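Local coordinates for pectate lyase 47 (Bacillus sp. TS-47, PDB 1VBL), which probably cleaves pectate, the polygalacturonate backbone of pectin, by calcium-assisted beta-elimination, as a thermostable secreted enzyme of polysaccharide lyase family 1, at residues I341-E354 with L370-K384. Numbering follows the deposited sequence.
Sequences IIKVWSKNEESMYE and LVASYNESNTLQLKK
Strand 351-354 pairs in parallel with strand 383-384 through Lys383 N to Glu350 O (N-H...O angle 166°) and Met352 N to Lys383 O, while helix 370-377 crosses strand 342-345 at -63°, its axis 9.0 Å away. The pairing extends the right-handed parallel beta-helix of the polysaccharide lyase 1 family, and the helix probably closes over one end of it, away from the calcium site; Ile341 and Leu370 both reach Phe330 of strand 322-332. Inside, Leu382 turns its two methyls to different partners. Leu382 CD2 lies 3.4 Å from Met352 SD, whereas its CD1 approaches the carbonyl of Glu350. With CG wedged between backbone N and carbonyl carbon (chi1 87°), Met352 also meets Val371 tip to tip, CG to CG2 at 3.9 Å. Val344 crosses Tyr374 at about a right angle, placing CG2 3.4 Å from CZ; the phenol is fixed by Tyr374 OH donating to Leu380 O in the carbonyl plane of Leu380. Two waters bridge the backbones, one from Ile342 N to Leu370 O, the other from Glu350 N to Gln381 O.

The buried carboxylate of Glu354 grips the first turn of the helix. Leu370 N reaches Glu354 OE2 on its syn side at 3.0 Å, somewhat out of the carboxylate plane, and Thr357 also bonds that oxygen. A lysine in place of Glu354 would probably leave the amides of Leu370 and Val371 without their acceptors and set a like charge against Lys384. Lys384 NZ, also salt-bridged to Asp369, donates to Glu354 O from above the carbonyl plane. On Glu354 OE1, the salt bridge from Lys384 NZ (3.0 Å) and the bond from Val371 N (3.2 Å) arrive from opposite faces of the carboxylate.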
# COMPACT_ATOMS: atom_id res chain seq x y z
N ILE A 341 -15.99 10.68 -4.62
CA ILE A 341 -15.27 9.43 -4.82
C ILE A 341 -13.98 9.61 -5.62
O ILE A 341 -13.00 8.91 -5.39
CB ILE A 341 -16.19 8.38 -5.47
CG1 ILE A 341 -17.41 8.17 -4.56
CG2 ILE A 341 -15.44 7.07 -5.66
CD1 ILE A 341 -18.49 7.26 -5.13
N ILE A 342 -13.99 10.55 -6.56
CA ILE A 342 -12.81 10.83 -7.36
C ILE A 342 -12.27 12.19 -6.92
O ILE A 342 -13.03 13.10 -6.64
CB ILE A 342 -13.12 10.91 -8.87
CG1 ILE A 342 -13.55 9.54 -9.39
CG2 ILE A 342 -11.89 11.40 -9.63
CD1 ILE A 342 -13.89 9.53 -10.87
N LYS A 343 -10.95 12.30 -6.82
CA LYS A 343 -10.33 13.55 -6.43
C LYS A 343 -9.20 13.78 -7.43
O LYS A 343 -8.48 12.84 -7.77
CB LYS A 343 -9.80 13.46 -5.00
CG LYS A 343 -9.53 14.80 -4.34
CD LYS A 343 -9.44 14.65 -2.83
CE LYS A 343 -9.28 16.00 -2.13
NZ LYS A 343 -9.25 15.85 -0.65
N VAL A 344 -9.06 15.00 -7.91
CA VAL A 344 -8.02 15.30 -8.89
C VAL A 344 -6.93 16.22 -8.35
O VAL A 344 -7.22 17.23 -7.72
CB VAL A 344 -8.63 15.94 -10.16
CG1 VAL A 344 -7.54 16.18 -11.20
CG2 VAL A 344 -9.72 15.03 -10.73
N TRP A 345 -5.68 15.84 -8.61
CA TRP A 345 -4.53 16.62 -8.17
C TRP A 345 -3.67 16.93 -9.40
O TRP A 345 -2.69 16.22 -9.67
CB TRP A 345 -3.70 15.85 -7.14
CG TRP A 345 -4.49 15.19 -6.05
CD1 TRP A 345 -5.00 13.92 -6.06
CD2 TRP A 345 -4.85 15.76 -4.78
NE1 TRP A 345 -5.65 13.66 -4.87
CE2 TRP A 345 -5.57 14.77 -4.07
CE3 TRP A 345 -4.63 17.00 -4.18
CZ2 TRP A 345 -6.07 14.99 -2.79
CZ3 TRP A 345 -5.13 17.22 -2.90
CH2 TRP A 345 -5.85 16.22 -2.22
N SER A 346 -4.03 17.97 -10.13
CA SER A 346 -3.28 18.36 -11.32
C SER A 346 -3.65 19.77 -11.75
O SER A 346 -4.58 20.36 -11.21
CB SER A 346 -3.58 17.39 -12.47
OG SER A 346 -2.89 17.77 -13.65
N LYS A 347 -2.91 20.31 -12.71
CA LYS A 347 -3.18 21.65 -13.23
C LYS A 347 -3.73 21.55 -14.64
O LYS A 347 -4.13 22.55 -15.23
CB LYS A 347 -1.90 22.49 -13.23
CG LYS A 347 -1.36 22.76 -11.84
CD LYS A 347 -0.09 23.59 -11.89
CE LYS A 347 0.41 23.90 -10.48
NZ LYS A 347 1.63 24.75 -10.50
N ASN A 348 -3.76 20.34 -15.18
CA ASN A 348 -4.26 20.13 -16.53
C ASN A 348 -5.49 19.24 -16.55
O ASN A 348 -5.80 18.57 -15.56
CB ASN A 348 -3.19 19.48 -17.41
CG ASN A 348 -1.96 20.35 -17.55
OD1 ASN A 348 -2.04 21.48 -18.03
ND2 ASN A 348 -0.82 19.81 -17.14
N GLU A 349 -6.19 19.25 -17.68
CA GLU A 349 -7.35 18.40 -17.86
C GLU A 349 -6.78 17.00 -18.04
O GLU A 349 -6.29 16.68 -19.12
CB GLU A 349 -8.12 18.76 -19.12
CG GLU A 349 -9.26 19.73 -18.94
CD GLU A 349 -10.25 19.65 -20.08
OE1 GLU A 349 -9.83 19.84 -21.25
OE2 GLU A 349 -11.44 19.39 -19.82
N GLU A 350 -6.83 16.18 -17.00
CA GLU A 350 -6.32 14.83 -17.12
C GLU A 350 -7.36 13.97 -17.80
O GLU A 350 -8.53 14.34 -17.89
CB GLU A 350 -5.99 14.26 -15.74
CG GLU A 350 -4.89 14.99 -14.97
CD GLU A 350 -3.56 15.00 -15.71
OE1 GLU A 350 -3.37 14.20 -16.65
OE2 GLU A 350 -2.68 15.81 -15.32
N SER A 351 -6.94 12.82 -18.31
CA SER A 351 -7.85 11.91 -18.97
C SER A 351 -7.91 10.59 -18.21
O SER A 351 -6.91 10.14 -17.65
CB SER A 351 -7.39 11.63 -20.41
OG SER A 351 -7.42 12.80 -21.20
N MET A 352 -9.08 9.99 -18.18
CA MET A 352 -9.24 8.69 -17.53
C MET A 352 -10.46 8.06 -18.16
O MET A 352 -11.30 8.75 -18.74
CB MET A 352 -9.42 8.83 -16.01
CG MET A 352 -10.85 9.04 -15.52
SD MET A 352 -10.98 8.97 -13.69
CE MET A 352 -11.27 7.23 -13.41
N TYR A 353 -10.55 6.75 -18.09
CA TYR A 353 -11.71 6.09 -18.62
C TYR A 353 -12.34 5.35 -17.46
O TYR A 353 -11.65 4.82 -16.60
CB TYR A 353 -11.36 5.10 -19.74
CG TYR A 353 -12.60 4.59 -20.42
CD1 TYR A 353 -13.42 5.46 -21.14
CD2 TYR A 353 -13.00 3.27 -20.29
CE1 TYR A 353 -14.61 5.01 -21.72
CE2 TYR A 353 -14.19 2.81 -20.86
CZ TYR A 353 -14.99 3.69 -21.57
OH TYR A 353 -16.17 3.25 -22.12
N GLU A 354 -13.67 5.34 -17.44
CA GLU A 354 -14.40 4.69 -16.37
C GLU A 354 -15.71 4.17 -16.93
O GLU A 354 -16.38 4.86 -17.70
CB GLU A 354 -14.68 5.70 -15.26
CG GLU A 354 -15.57 5.16 -14.16
CD GLU A 354 -16.80 6.01 -13.93
OE1 GLU A 354 -16.94 7.06 -14.60
OE2 GLU A 354 -17.64 5.63 -13.08
N LEU A 370 -19.06 8.16 -12.51
CA LEU A 370 -18.33 8.90 -11.49
C LEU A 370 -17.56 10.09 -12.04
O LEU A 370 -17.40 11.10 -11.35
CB LEU A 370 -17.38 7.97 -10.72
CG LEU A 370 -18.07 6.96 -9.79
CD1 LEU A 370 -17.02 6.21 -8.99
CD2 LEU A 370 -19.03 7.68 -8.84
N VAL A 371 -17.08 9.99 -13.28
CA VAL A 371 -16.35 11.11 -13.87
C VAL A 371 -17.32 12.27 -14.05
O VAL A 371 -16.99 13.41 -13.71
CB VAL A 371 -15.73 10.74 -15.24
CG1 VAL A 371 -15.17 11.99 -15.90
CG2 VAL A 371 -14.63 9.71 -15.06
N ALA A 372 -18.50 11.99 -14.58
CA ALA A 372 -19.51 13.02 -14.79
C ALA A 372 -19.93 13.58 -13.43
O ALA A 372 -20.10 14.79 -13.27
CB ALA A 372 -20.72 12.44 -15.51
N SER A 373 -20.10 12.69 -12.46
CA SER A 373 -20.49 13.10 -11.12
C SER A 373 -19.46 14.07 -10.56
O SER A 373 -19.80 15.10 -9.98
CB SER A 373 -20.62 11.88 -10.21
OG SER A 373 -20.94 12.28 -8.89
N TYR A 374 -18.18 13.74 -10.73
CA TYR A 374 -17.10 14.59 -10.25
C TYR A 374 -17.14 15.95 -10.94
O TYR A 374 -17.10 16.99 -10.28
CB TYR A 374 -15.74 13.93 -10.51
CG TYR A 374 -14.59 14.88 -10.37
CD1 TYR A 374 -14.03 15.16 -9.12
CD2 TYR A 374 -14.10 15.57 -11.48
CE1 TYR A 374 -13.02 16.11 -8.98
CE2 TYR A 374 -13.09 16.52 -11.35
CZ TYR A 374 -12.56 16.78 -10.10
OH TYR A 374 -11.57 17.74 -9.97
N ASN A 375 -17.21 15.94 -12.27
CA ASN A 375 -17.23 17.17 -13.05
C ASN A 375 -18.35 18.15 -12.71
O ASN A 375 -18.13 19.36 -12.69
CB ASN A 375 -17.30 16.86 -14.55
CG ASN A 375 -16.01 16.28 -15.09
OD1 ASN A 375 -14.93 16.54 -14.56
ND2 ASN A 375 -16.11 15.51 -16.17
N GLU A 376 -19.54 17.63 -12.45
CA GLU A 376 -20.69 18.47 -12.14
C GLU A 376 -20.54 19.30 -10.87
O GLU A 376 -21.11 20.39 -10.76
CB GLU A 376 -21.95 17.62 -11.99
CG GLU A 376 -22.44 16.98 -13.27
CD GLU A 376 -23.72 16.19 -13.05
OE1 GLU A 376 -24.69 16.77 -12.53
OE2 GLU A 376 -23.75 14.99 -13.40
N SER A 377 -19.76 18.80 -9.92
CA SER A 377 -19.58 19.50 -8.65
C SER A 377 -18.19 20.08 -8.41
O SER A 377 -17.93 20.64 -7.35
CB SER A 377 -19.94 18.57 -7.49
OG SER A 377 -21.24 18.03 -7.65
N ASN A 378 -17.30 19.95 -9.39
CA ASN A 378 -15.94 20.46 -9.21
C ASN A 378 -15.50 21.46 -10.27
O ASN A 378 -16.17 21.64 -11.29
CB ASN A 378 -14.96 19.29 -9.14
CG ASN A 378 -15.04 18.56 -7.81
OD1 ASN A 378 -14.43 18.97 -6.83
ND2 ASN A 378 -15.82 17.48 -7.77
N THR A 379 -14.37 22.12 -10.01
CA THR A 379 -13.84 23.11 -10.93
C THR A 379 -13.04 22.47 -12.06
O THR A 379 -13.55 22.32 -13.17
CB THR A 379 -12.94 24.12 -10.19
OG1 THR A 379 -11.93 23.41 -9.46
CG2 THR A 379 -13.77 24.96 -9.23
N LEU A 380 -11.79 22.10 -11.79
CA LEU A 380 -10.95 21.47 -12.80
C LEU A 380 -11.66 20.23 -13.31
O LEU A 380 -11.95 19.31 -12.55
CB LEU A 380 -9.59 21.09 -12.22
CG LEU A 380 -8.65 20.37 -13.20
CD1 LEU A 380 -8.44 21.24 -14.43
CD2 LEU A 380 -7.33 20.07 -12.53
N GLN A 381 -11.93 20.20 -14.61
CA GLN A 381 -12.64 19.09 -15.23
C GLN A 381 -11.77 17.89 -15.59
O GLN A 381 -10.56 18.01 -15.83
CB GLN A 381 -13.37 19.57 -16.48
CG GLN A 381 -14.40 20.65 -16.19
CD GLN A 381 -15.56 20.12 -15.37
OE1 GLN A 381 -16.44 19.42 -15.89
NE2 GLN A 381 -15.56 20.44 -14.08
N LEU A 382 -12.41 16.73 -15.64
CA LEU A 382 -11.75 15.49 -15.97
C LEU A 382 -12.35 15.01 -17.29
O LEU A 382 -13.57 14.98 -17.44
CB LEU A 382 -12.02 14.46 -14.86
CG LEU A 382 -11.30 13.12 -14.90
CD1 LEU A 382 -9.80 13.33 -14.92
CD2 LEU A 382 -11.72 12.30 -13.67
N LYS A 383 -11.50 14.66 -18.24
CA LYS A 383 -11.99 14.20 -19.53
C LYS A 383 -12.11 12.68 -19.57
O LYS A 383 -11.13 11.98 -19.32
CB LYS A 383 -11.05 14.67 -20.65
CG LYS A 383 -10.93 16.18 -20.77
CD LYS A 383 -10.07 16.58 -21.95
CE LYS A 383 -8.64 16.08 -21.81
NZ LYS A 383 -7.78 16.56 -22.93
N LYS A 384 -13.30 12.18 -19.87
CA LYS A 384 -13.48 10.74 -19.96
C LYS A 384 -13.22 10.36 -21.40
O LYS A 384 -13.97 10.72 -22.30
CB LYS A 384 -14.90 10.32 -19.57
CG LYS A 384 -15.15 8.83 -19.80
CD LYS A 384 -16.52 8.36 -19.33
CE LYS A 384 -16.61 8.30 -17.82
NZ LYS A 384 -17.83 7.56 -17.39
O HOH W 1 -16.54 11.06 -8.41
O HOH W 2 -8.24 17.00 -14.69